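Local coordinates for protein putative oxygenase (Streptomyces coelicolor, PDB 2OG5) that hydroxylates free L-asparagine at C3 with iron(II), 2-oxoglutarate and dioxygen, supplying (2S,3S)-3-hydroxyasparagine for a calcium-dependent lipopeptide antibiotic, at residues A[112-123]-A[320-328]; A[177-188]-A[261-269]. All blocks are in the same frame, centred on the assembly; numbering follows the deposited sequence. Where two conformers were deposited one is given.

Contact 1 of 2, residues A[112-123]-A[320-328]; sequences LPPTPRVNGSVQ and YDGTDRWLQ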
loop_
_atom_site.group_PDB
_atom_site.type_symbol
_atom_site.label_atom_id
_atom_site.label_comp_id
_atom_site.label_asym_id
_atom_site.label_seq_id
_atom_site.Cartn_x
_atom_site.Cartn_y
_atom_site.Cartn_z
ATOM N N LEU A 112 -3.315 5.040 22.059
ATOM C CA LEU A 112 -4.081 5.344 20.843
ATOM C C LEU A 112 -5.403 6.069 21.119
ATOM O O LEU A 112 -6.235 5.571 21.876
ATOM C CB LEU A 112 -4.393 4.063 20.049
ATOM C CG LEU A 112 -3.431 3.591 18.960
ATOM C CD1 LEU A 112 -4.128 2.498 18.152
ATOM C CD2 LEU A 112 -2.973 4.722 18.048
ATOM N N PRO A 113 -5.623 7.222 20.470
ATOM C CA PRO A 113 -6.887 7.920 20.628
ATOM C C PRO A 113 -7.997 7.209 19.866
ATOM O O PRO A 113 -7.728 6.219 19.186
ATOM C CB PRO A 113 -6.601 9.283 19.995
ATOM C CG PRO A 113 -5.608 9.000 18.964
ATOM C CD PRO A 113 -4.729 7.933 19.540
ATOM N N PRO A 114 -9.238 7.709 19.969
ATOM C CA PRO A 114 -10.315 7.153 19.152
ATOM C C PRO A 114 -9.990 7.254 17.661
ATOM O O PRO A 114 -9.276 8.166 17.228
ATOM C CB PRO A 114 -11.523 8.022 19.508
ATOM C CG PRO A 114 -11.190 8.637 20.817
ATOM C CD PRO A 114 -9.708 8.803 20.834
ATOM N N THR A 115 -10.495 6.310 16.879
ATOM C CA THR A 115 -10.216 6.291 15.460
ATOM C C THR A 115 -10.739 7.581 14.819
ATOM O O THR A 115 -11.902 7.936 15.032
ATOM C CB THR A 115 -10.892 5.076 14.813
ATOM O OG1 THR A 115 -10.441 3.880 15.468
ATOM C CG2 THR A 115 -10.588 5.000 13.330
ATOM N N PRO A 116 -9.888 8.289 14.047
ATOM C CA PRO A 116 -10.352 9.500 13.355
ATOM C C PRO A 116 -11.529 9.222 12.423
ATOM O O PRO A 116 -11.661 8.114 11.906
ATOM C CB PRO A 116 -9.126 9.943 12.546
ATOM C CG PRO A 116 -7.979 9.295 13.175
ATOM C CD PRO A 116 -8.460 8.027 13.790
ATOM N N ARG A 117 -12.364 10.237 12.215
ATOM C CA ARG A 117 -13.617 10.085 11.497
ATOM C C ARG A 117 -13.817 11.168 10.423
ATOM O O ARG A 117 -14.943 11.440 10.014
ATOM C CB ARG A 117 -14.754 10.133 12.513
ATOM C CG ARG A 117 -16.038 9.529 12.032
ATOM C CD ARG A 117 -17.072 9.495 13.130
ATOM N NE ARG A 117 -16.559 8.840 14.330
ATOM C CZ ARG A 117 -17.068 8.991 15.550
ATOM N NH1 ARG A 117 -18.134 9.756 15.766
ATOM N NH2 ARG A 117 -16.510 8.353 16.567
ATOM N N VAL A 118 -12.724 11.763 9.962
ATOM C CA VAL A 118 -12.764 12.788 8.921
ATOM C C VAL A 118 -12.082 12.258 7.680
ATOM O O VAL A 118 -11.173 11.428 7.775
ATOM C CB VAL A 118 -12.095 14.096 9.384
ATOM C CG1 VAL A 118 -12.859 14.670 10.564
ATOM C CG2 VAL A 118 -10.635 13.872 9.744
ATOM N N ASN A 119 -12.533 12.704 6.515
ATOM C CA ASN A 119 -11.881 12.327 5.266
ATOM C C ASN A 119 -10.565 13.079 5.126
ATOM O O ASN A 119 -10.439 14.215 5.581
ATOM C CB ASN A 119 -12.794 12.594 4.061
ATOM C CG ASN A 119 -12.317 11.893 2.791
ATOM O OD1 ASN A 119 -12.503 12.389 1.685
ATOM N ND2 ASN A 119 -11.675 10.749 2.951
ATOM N N GLY A 120 -9.576 12.440 4.521
ATOM C CA GLY A 120 -8.277 13.091 4.331
ATOM C C GLY A 120 -7.401 13.092 5.577
ATOM O O GLY A 120 -6.396 13.801 5.633
ATOM N N SER A 121 -7.774 12.286 6.571
ATOM C CA SER A 121 -7.018 12.156 7.816
ATOM C C SER A 121 -5.586 11.668 7.523
ATOM O O SER A 121 -5.410 10.686 6.814
ATOM C CB SER A 121 -7.739 11.132 8.720
ATOM O OG SER A 121 -7.157 11.066 9.997
ATOM N N VAL A 122 -4.584 12.376 8.042
ATOM C CA VAL A 122 -3.175 11.999 7.870
ATOM C C VAL A 122 -2.397 12.206 9.171
ATOM O O VAL A 122 -2.858 12.902 10.075
ATOM C CB VAL A 122 -2.506 12.805 6.722
ATOM C CG1 VAL A 122 -3.189 12.516 5.406
ATOM C CG2 VAL A 122 -2.538 14.293 7.037
ATOM N N GLN A 123 -1.200 11.625 9.245
ATOM C CA GLN A 123 -0.358 11.690 10.439
ATOM C C GLN A 123 0.740 12.724 10.240
ATOM O O GLN A 123 1.819 12.416 9.733
ATOM C CB GLN A 123 0.231 10.303 10.744
ATOM C CG GLN A 123 1.021 10.203 12.039
ATOM C CD GLN A 123 0.154 10.423 13.264
ATOM O OE1 GLN A 123 -0.931 9.849 13.380
ATOM N NE2 GLN A 123 0.624 11.268 14.169
ATOM N N TYR A 320 -18.715 3.908 13.923
ATOM C CA TYR A 320 -18.552 5.362 14.085
ATOM C C TYR A 320 -18.649 5.803 15.552
ATOM O O TYR A 320 -19.299 6.803 15.880
ATOM C CB TYR A 320 -19.540 6.136 13.196
ATOM C CG TYR A 320 -19.400 5.868 11.706
ATOM C CD1 TYR A 320 -18.161 5.964 11.065
ATOM C CD2 TYR A 320 -20.508 5.539 10.932
ATOM C CE1 TYR A 320 -18.040 5.736 9.706
ATOM C CE2 TYR A 320 -20.396 5.316 9.566
ATOM C CZ TYR A 320 -19.153 5.415 8.957
ATOM O OH TYR A 320 -19.051 5.186 7.605
ATOM N N ASP A 321 -17.996 5.050 16.432
ATOM C CA ASP A 321 -17.966 5.343 17.862
ATOM C C ASP A 321 -16.532 5.472 18.390
ATOM O O ASP A 321 -16.312 5.450 19.603
ATOM C CB ASP A 321 -18.716 4.261 18.635
ATOM C CG ASP A 321 -18.061 2.890 18.531
ATOM O OD1 ASP A 321 -17.063 2.750 17.781
ATOM O OD2 ASP A 321 -18.546 1.963 19.205
ATOM N N GLY A 322 -15.568 5.557 17.473
ATOM C CA GLY A 322 -14.153 5.707 17.821
ATOM C C GLY A 322 -13.396 4.394 17.945
ATOM O O GLY A 322 -12.207 4.401 18.258
ATOM N N THR A 323 -14.077 3.271 17.700
ATOM C CA THR A 323 -13.478 1.939 17.877
ATOM C C THR A 323 -13.229 1.214 16.547
ATOM O O THR A 323 -12.780 0.075 16.531
ATOM C CB THR A 323 -14.340 1.030 18.799
ATOM O OG1 THR A 323 -15.551 0.647 18.139
ATOM C CG2 THR A 323 -14.687 1.750 20.121
ATOM N N ASP A 324 -13.522 1.873 15.432
ATOM C CA ASP A 324 -13.381 1.249 14.118
ATOM C C ASP A 324 -11.939 0.998 13.673
ATOM O O ASP A 324 -10.985 1.540 14.229
ATOM C CB ASP A 324 -14.084 2.088 13.040
ATOM C CG ASP A 324 -15.597 2.018 13.133
ATOM O OD1 ASP A 324 -16.147 0.894 13.030
ATOM O OD2 ASP A 324 -16.226 3.083 13.262
ATOM N N ARG A 325 -11.844 0.139 12.658
ATOM C CA ARG A 325 -10.618 -0.176 11.923
ATOM C C ARG A 325 -9.776 1.067 11.662
ATOM O O ARG A 325 -10.294 2.053 11.164
ATOM C CB ARG A 325 -11.039 -0.795 10.583
ATOM C CG ARG A 325 -9.945 -1.388 9.712
ATOM C CD ARG A 325 -10.598 -1.994 8.460
ATOM N NE ARG A 325 -9.719 -2.820 7.630
ATOM C CZ ARG A 325 -9.144 -2.427 6.496
ATOM N NH1 ARG A 325 -9.294 -1.188 6.037
ATOM N NH2 ARG A 325 -8.393 -3.273 5.823
ATOM N N TRP A 326 -8.481 0.996 11.956
ATOM C CA TRP A 326 -7.557 2.110 11.734
ATOM C C TRP A 326 -6.243 1.541 11.219
ATOM O O TRP A 326 -5.528 0.864 11.974
ATOM C CB TRP A 326 -7.312 2.875 13.038
ATOM C CG TRP A 326 -6.539 4.164 12.910
ATOM C CD1 TRP A 326 -5.965 4.689 11.775
ATOM C CD2 TRP A 326 -6.227 5.080 13.968
ATOM N NE1 TRP A 326 -5.347 5.871 12.066
ATOM C CE2 TRP A 326 -5.485 6.136 13.401
ATOM C CE3 TRP A 326 -6.522 5.123 15.337
ATOM C CZ2 TRP A 326 -5.030 7.216 14.149
ATOM C CZ3 TRP A 326 -6.058 6.206 16.087
ATOM C CH2 TRP A 326 -5.320 7.234 15.484
ATOM N N LEU A 327 -5.940 1.783 9.946
ATOM C CA LEU A 327 -4.609 1.493 9.399
ATOM C C LEU A 327 -3.927 2.806 9.085
ATOM O O LEU A 327 -4.585 3.817 8.856
ATOM C CB LEU A 327 -4.663 0.667 8.109
ATOM C CG LEU A 327 -5.672 -0.457 7.994
ATOM C CD1 LEU A 327 -5.599 -1.129 6.620
ATOM C CD2 LEU A 327 -5.496 -1.491 9.106
ATOM N N GLN A 328 -2.599 2.786 9.066
ATOM C CA GLN A 328 -1.834 3.872 8.460
ATOM C C GLN A 328 -1.043 3.322 7.274
ATOM O O GLN A 328 -0.561 2.187 7.297
ATOM C CB GLN A 328 -0.956 4.576 9.489
ATOM C CG GLN A 328 -1.827 5.386 10.446
ATOM C CD GLN A 328 -1.072 6.228 11.444
ATOM O OE1 GLN A 328 -0.012 5.836 11.952
ATOM N NE2 GLN A 328 -1.640 7.389 11.765
#

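Contact 2 of 2, residues A[177-188]-A[261-269]; sequences TFHNENAFHEHR and DLRVDLAAT. With NA (sodium ion), chain B.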
loop_
_atom_site.group_PDB
_atom_site.type_symbol
_atom_site.label_atom_id
_atom_site.label_comp_id
_atom_site.label_asym_id
_atom_site.label_seq_id
_atom_site.Cartn_x
_atom_site.Cartn_y
_atom_site.Cartn_z
ATOM N N THR A 177 -13.007 -2.620 -4.778
ATOM C CA THR A 177 -12.668 -3.480 -5.916
ATOM C C THR A 177 -11.154 -3.534 -6.150
ATOM O O THR A 177 -10.445 -2.547 -5.912
ATOM C CB THR A 177 -13.413 -3.035 -7.222
ATOM O OG1 THR A 177 -12.815 -3.644 -8.370
ATOM C CG2 THR A 177 -13.372 -1.546 -7.409
ATOM N N PHE A 178 -10.676 -4.685 -6.628
ATOM C CA PHE A 178 -9.245 -4.917 -6.857
ATOM C C PHE A 178 -8.613 -3.871 -7.757
ATOM O O PHE A 178 -9.158 -3.524 -8.806
ATOM C CB PHE A 178 -9.003 -6.295 -7.486
ATOM C CG PHE A 178 -9.171 -7.440 -6.523
ATOM C CD1 PHE A 178 -8.305 -7.614 -5.449
ATOM C CD2 PHE A 178 -10.190 -8.367 -6.715
ATOM C CE1 PHE A 178 -8.471 -8.687 -4.570
ATOM C CE2 PHE A 178 -10.354 -9.437 -5.841
ATOM C CZ PHE A 178 -9.491 -9.599 -4.779
ATOM N N HIS A 179 -7.432 -3.405 -7.351
ATOM C CA HIS A 179 -6.686 -2.425 -8.121
ATOM C C HIS A 179 -5.220 -2.405 -7.718
ATOM O O HIS A 179 -4.863 -2.736 -6.584
ATOM C CB HIS A 179 -7.275 -1.022 -7.920
ATOM C CG HIS A 179 -7.210 -0.537 -6.504
ATOM N ND1 HIS A 179 -8.082 -0.965 -5.524
ATOM C CD2 HIS A 179 -6.367 0.332 -5.899
ATOM C CE1 HIS A 179 -7.776 -0.382 -4.379
ATOM N NE2 HIS A 179 -6.738 0.411 -4.579
ATOM N N ASN A 180 -4.381 -2.002 -8.668
ATOM C CA ASN A 180 -3.047 -1.499 -8.349
ATOM C C ASN A 180 -3.226 -0.075 -7.844
ATOM O O ASN A 180 -4.057 0.668 -8.376
ATOM C CB ASN A 180 -2.141 -1.483 -9.585
ATOM C CG ASN A 180 -1.839 -2.876 -10.115
ATOM O OD1 ASN A 180 -2.252 -3.224 -11.217
ATOM N ND2 ASN A 180 -1.102 -3.671 -9.339
ATOM N N GLU A 181 -2.481 0.288 -6.807
ATOM C CA GLU A 181 -2.537 1.641 -6.267
ATOM C C GLU A 181 -2.090 2.648 -7.323
ATOM O O GLU A 181 -1.018 2.508 -7.899
ATOM C CB GLU A 181 -1.642 1.755 -5.034
ATOM C CG GLU A 181 -1.894 3.002 -4.211
ATOM C CD GLU A 181 -3.241 2.998 -3.546
ATOM O OE1 GLU A 181 -3.803 1.902 -3.340
ATOM O OE2 GLU A 181 -3.773 4.094 -3.248
ATOM N N ASN A 182 -2.926 3.656 -7.556
ATOM C CA ASN A 182 -2.646 4.748 -8.478
ATOM C C ASN A 182 -2.190 4.214 -9.831
ATOM O O ASN A 182 -1.197 4.671 -10.395
ATOM C CB ASN A 182 -1.616 5.740 -7.887
ATOM C CG ASN A 182 -2.112 6.409 -6.601
ATOM O OD1 ASN A 182 -1.315 6.916 -5.791
ATOM N ND2 ASN A 182 -3.424 6.407 -6.400
ATOM N N ALA A 183 -2.958 3.253 -10.356
ATOM C CA ALA A 183 -2.618 2.547 -11.589
ATOM C C ALA A 183 -2.353 3.491 -12.763
ATOM O O ALA A 183 -1.504 3.209 -13.609
ATOM C CB ALA A 183 -3.729 1.539 -11.959
ATOM N N PHE A 184 -3.068 4.611 -12.808
ATOM C CA PHE A 184 -2.905 5.597 -13.880
ATOM C C PHE A 184 -1.526 6.246 -13.925
ATOM O O PHE A 184 -1.141 6.786 -14.959
ATOM C CB PHE A 184 -3.947 6.712 -13.721
ATOM C CG PHE A 184 -3.628 7.696 -12.614
ATOM C CD1 PHE A 184 -3.017 8.909 -12.901
ATOM C CD2 PHE A 184 -3.936 7.410 -11.288
ATOM C CE1 PHE A 184 -2.716 9.813 -11.871
ATOM C CE2 PHE A 184 -3.640 8.314 -10.267
ATOM C CZ PHE A 184 -3.033 9.509 -10.566
ATOM N N HIS A 185 -0.811 6.252 -12.803
ATOM C CA HIS A 185 0.361 7.125 -12.654
ATOM C C HIS A 185 1.662 6.425 -13.044
ATOM O O HIS A 185 1.915 5.289 -12.635
ATOM C CB HIS A 185 0.423 7.613 -11.210
ATOM C CG HIS A 185 1.233 8.856 -11.013
ATOM N ND1 HIS A 185 2.596 8.897 -11.211
ATOM C CD2 HIS A 185 0.877 10.089 -10.580
ATOM C CE1 HIS A 185 3.042 10.111 -10.938
ATOM N NE2 HIS A 185 2.021 10.853 -10.545
ATOM N N GLU A 186 2.476 7.120 -13.835
ATOM C CA GLU A 186 3.788 6.627 -14.270
ATOM C C GLU A 186 4.691 6.237 -13.104
ATOM O O GLU A 186 5.480 5.300 -13.212
ATOM C CB GLU A 186 4.484 7.701 -15.120
ATOM C CG GLU A 186 5.896 7.354 -15.582
ATOM C CD GLU A 186 6.587 8.479 -16.347
ATOM O OE1 GLU A 186 6.001 9.583 -16.505
ATOM O OE2 GLU A 186 7.745 8.249 -16.766
ATOM N N HIS A 187 4.587 6.976 -12.003
ATOM C CA HIS A 187 5.400 6.739 -10.812
ATOM C C HIS A 187 4.544 6.277 -9.654
ATOM O O HIS A 187 4.771 6.651 -8.506
ATOM C CB HIS A 187 6.176 8.004 -10.449
ATOM C CG HIS A 187 7.144 8.413 -11.504
ATOM N ND1 HIS A 187 8.188 7.609 -11.892
ATOM C CD2 HIS A 187 7.231 9.538 -12.254
ATOM C CE1 HIS A 187 8.872 8.211 -12.848
ATOM N NE2 HIS A 187 8.311 9.383 -13.088
ATOM N N ARG A 188 3.574 5.427 -9.964
ATOM C CA ARG A 188 2.743 4.819 -8.936
ATOM C C ARG A 188 3.604 4.063 -7.918
ATOM O O ARG A 188 4.731 3.672 -8.211
ATOM C CB ARG A 188 1.723 3.894 -9.580
ATOM C CG ARG A 188 2.308 2.707 -10.311
ATOM C CD ARG A 188 1.229 2.041 -11.149
ATOM N NE ARG A 188 1.775 1.065 -12.085
ATOM C CZ ARG A 188 2.319 1.359 -13.265
ATOM N NH1 ARG A 188 2.409 2.611 -13.694
ATOM N NH2 ARG A 188 2.779 0.384 -14.038
ATOM N N ASP A 261 4.786 -7.637 -14.914
ATOM C CA ASP A 261 4.111 -6.711 -14.009
ATOM C C ASP A 261 2.712 -6.463 -14.560
ATOM O O ASP A 261 2.409 -6.835 -15.701
ATOM C CB ASP A 261 4.858 -5.380 -13.923
ATOM C CG ASP A 261 6.233 -5.503 -13.300
ATOM O OD1 ASP A 261 6.504 -6.470 -12.566
ATOM O OD2 ASP A 261 7.054 -4.589 -13.532
ATOM N N LEU A 262 1.849 -5.824 -13.775
ATOM C CA LEU A 262 0.562 -5.379 -14.319
ATOM C C LEU A 262 0.146 -4.001 -13.832
ATOM O O LEU A 262 0.689 -3.475 -12.862
ATOM C CB LEU A 262 -0.543 -6.402 -14.063
ATOM C CG LEU A 262 -1.281 -6.370 -12.733
ATOM C CD1 LEU A 262 -2.428 -7.378 -12.808
ATOM C CD2 LEU A 262 -0.333 -6.678 -11.569
ATOM N N ARG A 263 -0.815 -3.427 -14.543
ATOM C CA ARG A 263 -1.320 -2.097 -14.261
ATOM C C ARG A 263 -2.817 -2.120 -14.556
ATOM O O ARG A 263 -3.229 -2.120 -15.724
ATOM C CB ARG A 263 -0.585 -1.086 -15.140
ATOM C CG ARG A 263 -0.940 0.351 -14.889
ATOM C CD ARG A 263 -0.022 1.266 -15.672
ATOM N NE ARG A 263 -0.494 1.482 -17.025
ATOM C CZ ARG A 263 -1.120 2.583 -17.454
ATOM N NH1 ARG A 263 -1.399 3.596 -16.639
ATOM N NH2 ARG A 263 -1.481 2.665 -18.722
ATOM N N VAL A 264 -3.632 -2.191 -13.506
ATOM C CA VAL A 264 -5.075 -2.279 -13.681
ATOM C C VAL A 264 -5.815 -1.768 -12.451
ATOM O O VAL A 264 -5.321 -1.867 -11.330
ATOM C CB VAL A 264 -5.515 -3.740 -13.999
ATOM C CG1 VAL A 264 -5.400 -4.642 -12.770
ATOM C CG2 VAL A 264 -6.938 -3.785 -14.590
ATOM N N ASP A 265 -6.994 -1.204 -12.688
ATOM C CA ASP A 265 -7.913 -0.840 -11.611
ATOM C C ASP A 265 -9.280 -1.289 -12.079
ATOM O O ASP A 265 -9.786 -0.754 -13.057
ATOM C CB ASP A 265 -7.863 0.671 -11.373
ATOM C CG ASP A 265 -8.740 1.121 -10.225
ATOM O OD1 ASP A 265 -9.831 0.558 -10.048
ATOM O OD2 ASP A 265 -8.330 2.055 -9.505
ATOM N N LEU A 266 -9.855 -2.300 -11.431
ATOM C CA LEU A 266 -11.107 -2.877 -11.939
ATOM C C LEU A 266 -12.288 -1.908 -11.828
ATOM O O LEU A 266 -13.310 -2.118 -12.479
ATOM C CB LEU A 266 -11.400 -4.240 -11.305
ATOM C CG LEU A 266 -10.491 -5.357 -11.846
ATOM C CD1 LEU A 266 -10.644 -6.605 -11.018
ATOM C CD2 LEU A 266 -10.787 -5.665 -13.302
ATOM N N ALA A 267 -12.131 -0.833 -11.058
ATOM C CA ALA A 267 -13.139 0.227 -10.977
ATOM C C ALA A 267 -12.947 1.304 -12.039
ATOM O O ALA A 267 -13.929 1.804 -12.587
ATOM C CB ALA A 267 -13.140 0.864 -9.592
ATOM N N ALA A 268 -11.697 1.652 -12.338
ATOM C CA ALA A 268 -11.384 2.794 -13.196
ATOM C C ALA A 268 -10.991 2.387 -14.624
ATOM O O ALA A 268 -11.303 3.104 -15.579
ATOM C CB ALA A 268 -10.288 3.631 -12.566
ATOM N N THR A 269 -10.326 1.245 -14.781
ATOM C CA THR A 269 -9.840 0.827 -16.102
ATOM C C THR A 269 -11.012 0.483 -17.027
ATOM O O THR A 269 -11.863 -0.338 -16.688
ATOM C CB THR A 269 -8.876 -0.374 -16.012
ATOM O OG1 THR A 269 -7.750 -0.028 -15.193
ATOM C CG2 THR A 269 -8.381 -0.785 -17.409
HETATM NA NA NA B . -5.410 0.952 -2.609
HETATM O O HOH W 1 -10.370 0.028 -7.543
HETATM O O HOH W 2 -5.807 2.814 -9.101
HETATM O O HOH W 3 0.789 -1.447 -10.985
HETATM O O HOH W 4 3.309 -2.203 -12.744
HETATM O O HOH W 5 -6.158 2.756 -2.730
HETATM O O HOH W 6 -6.826 0.839 -1.148
HETATM O O HOH W 7 -4.491 1.341 -0.268
#

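Contact 1 of 2, residues A[112-123]-A[320-328]
L112 and P113 start the contact at the far end of the W326 indole. CD2 of L112 approaches CZ3 of W326 to 3.9 Å, and the P113 ring lies at the indole's edge, CG in the ring plane and 3.9 Å from CH2 of W326. The CA atoms of the two segments come nearest at P114 and G322, 4.3 Å apart. Two bonds from T115 fix this register. Its backbone N reaches O of G322 at 2.9 Å in a nearly straight bond (172° at the hydrogen), although the donor stands above the carbonyl plane. The hydroxyl OG1 donates to O of D324 over 2.7 Å. With OG1 anti to the carbonyl carbon (chi1 -57°), CG2 is left to pack on CB of W326. P116 then lies over the face of the indole: its CD sits 3.4 Å from the centroid of the six-membered ring of W326, 7° off the normal, a clear CH-pi contact. R117 lays its guanidinium across the loop 320-322, with O of Y320 over one face; the angles there are too poor for hydrogen bonds, so this is packing. Past the type II turn V118-S121, Q123 accepts from NE2 of Q328 through OE1 at 3.0 Å, while its own NE2 bonds to O of E125. D157, in strand 156-158, takes a further hydrogen bond from Q328 NE2 through OD1, which also receives W326 NE1, so one carboxylate oxygen links both side chains. The loop between strand 99-103 and helix 128-140 is thereby laid along the start of strand 326-333, just after R325 of the 2-oxoglutarate site; that strand pairs with strands 156-158 and 191-196 of the main sheet.

Contact 2 of 2, residues A[177-188]-A[261-269]
The R188 guanidinium takes CD of R263 over one face, 3.1 Å above its plane and toward the rim, while water 3 lies at its edge, in plane. The two guanidinium groups are not stacked, since their planes stand 43° apart; R263 crosses at about a right angle, and the bend at its chi3 (86°) turns its NH1 back to O of A183, a 3.1 Å bond with the acceptor tilted from the guanidinium plane. R188 is further held by NH1 bonding to O of H185, and waters 3 and 4 carry NE and NH2 to O of L262. The H179 imidazole meets O of T177 at its edge, ND1 donating in the ring plane over 2.9 Å, which fixes its rotation. NE2 of H179 is left to coordinate the metal, here a sodium ion at 2.4 Å. E181 OE1 and, from strand 309-313, H311 are the other protein ligands, completing the His-X-Glu...His facial triad that binds iron in this jelly-roll dioxygenase. Behind the triad, H179 and D265 form a single backbone bridge. It is flanked by L266 N to O of F178 (3.0 Å) and N180 N to O of V264 (2.8 Å, 171° at the hydrogen), and CB of H179 packs 3.5 Å from CG of D265. N180 adds a side-chain bond: OD1 accepts V264 N at 2.9 Å on an in-plane lone pair. Water 1 joins D265 OD1 to O of T177, and water 2 joins OD2 to O of N180 and N of A183. D265 OD1 also accepts the backbone N of A267 in an Asx turn, shaping the bend after the bridge. Beyond it, CB of L266 lies against T177 OG1, while helix 274-290 packs on F178, L262, V264 and L266.

How the contacts relate
From the N terminus the chain first reaches 112-123, whose partner 320-328 comes after 196 intervening residues, so contact 1 closes a long loop. Within that loop, 177-188 meets 261-269 across 72 intervening residues: contact 2 is nested inside contact 1, and the two do not cross. They remain separate in space, with centres 26 Å apart and nearest atoms about 11 Å apart. Contact 1 ties the loop ahead of helix 128-140 to the start of strand 326-333 in the larger mixed sheet. Contact 2 ties the end of strand 176-179, in the four-stranded antiparallel sheet, to the chain following strand 260-262. The metal lies between them, bound at contact 2 and about 10 Å from the R325 side chain of contact 1.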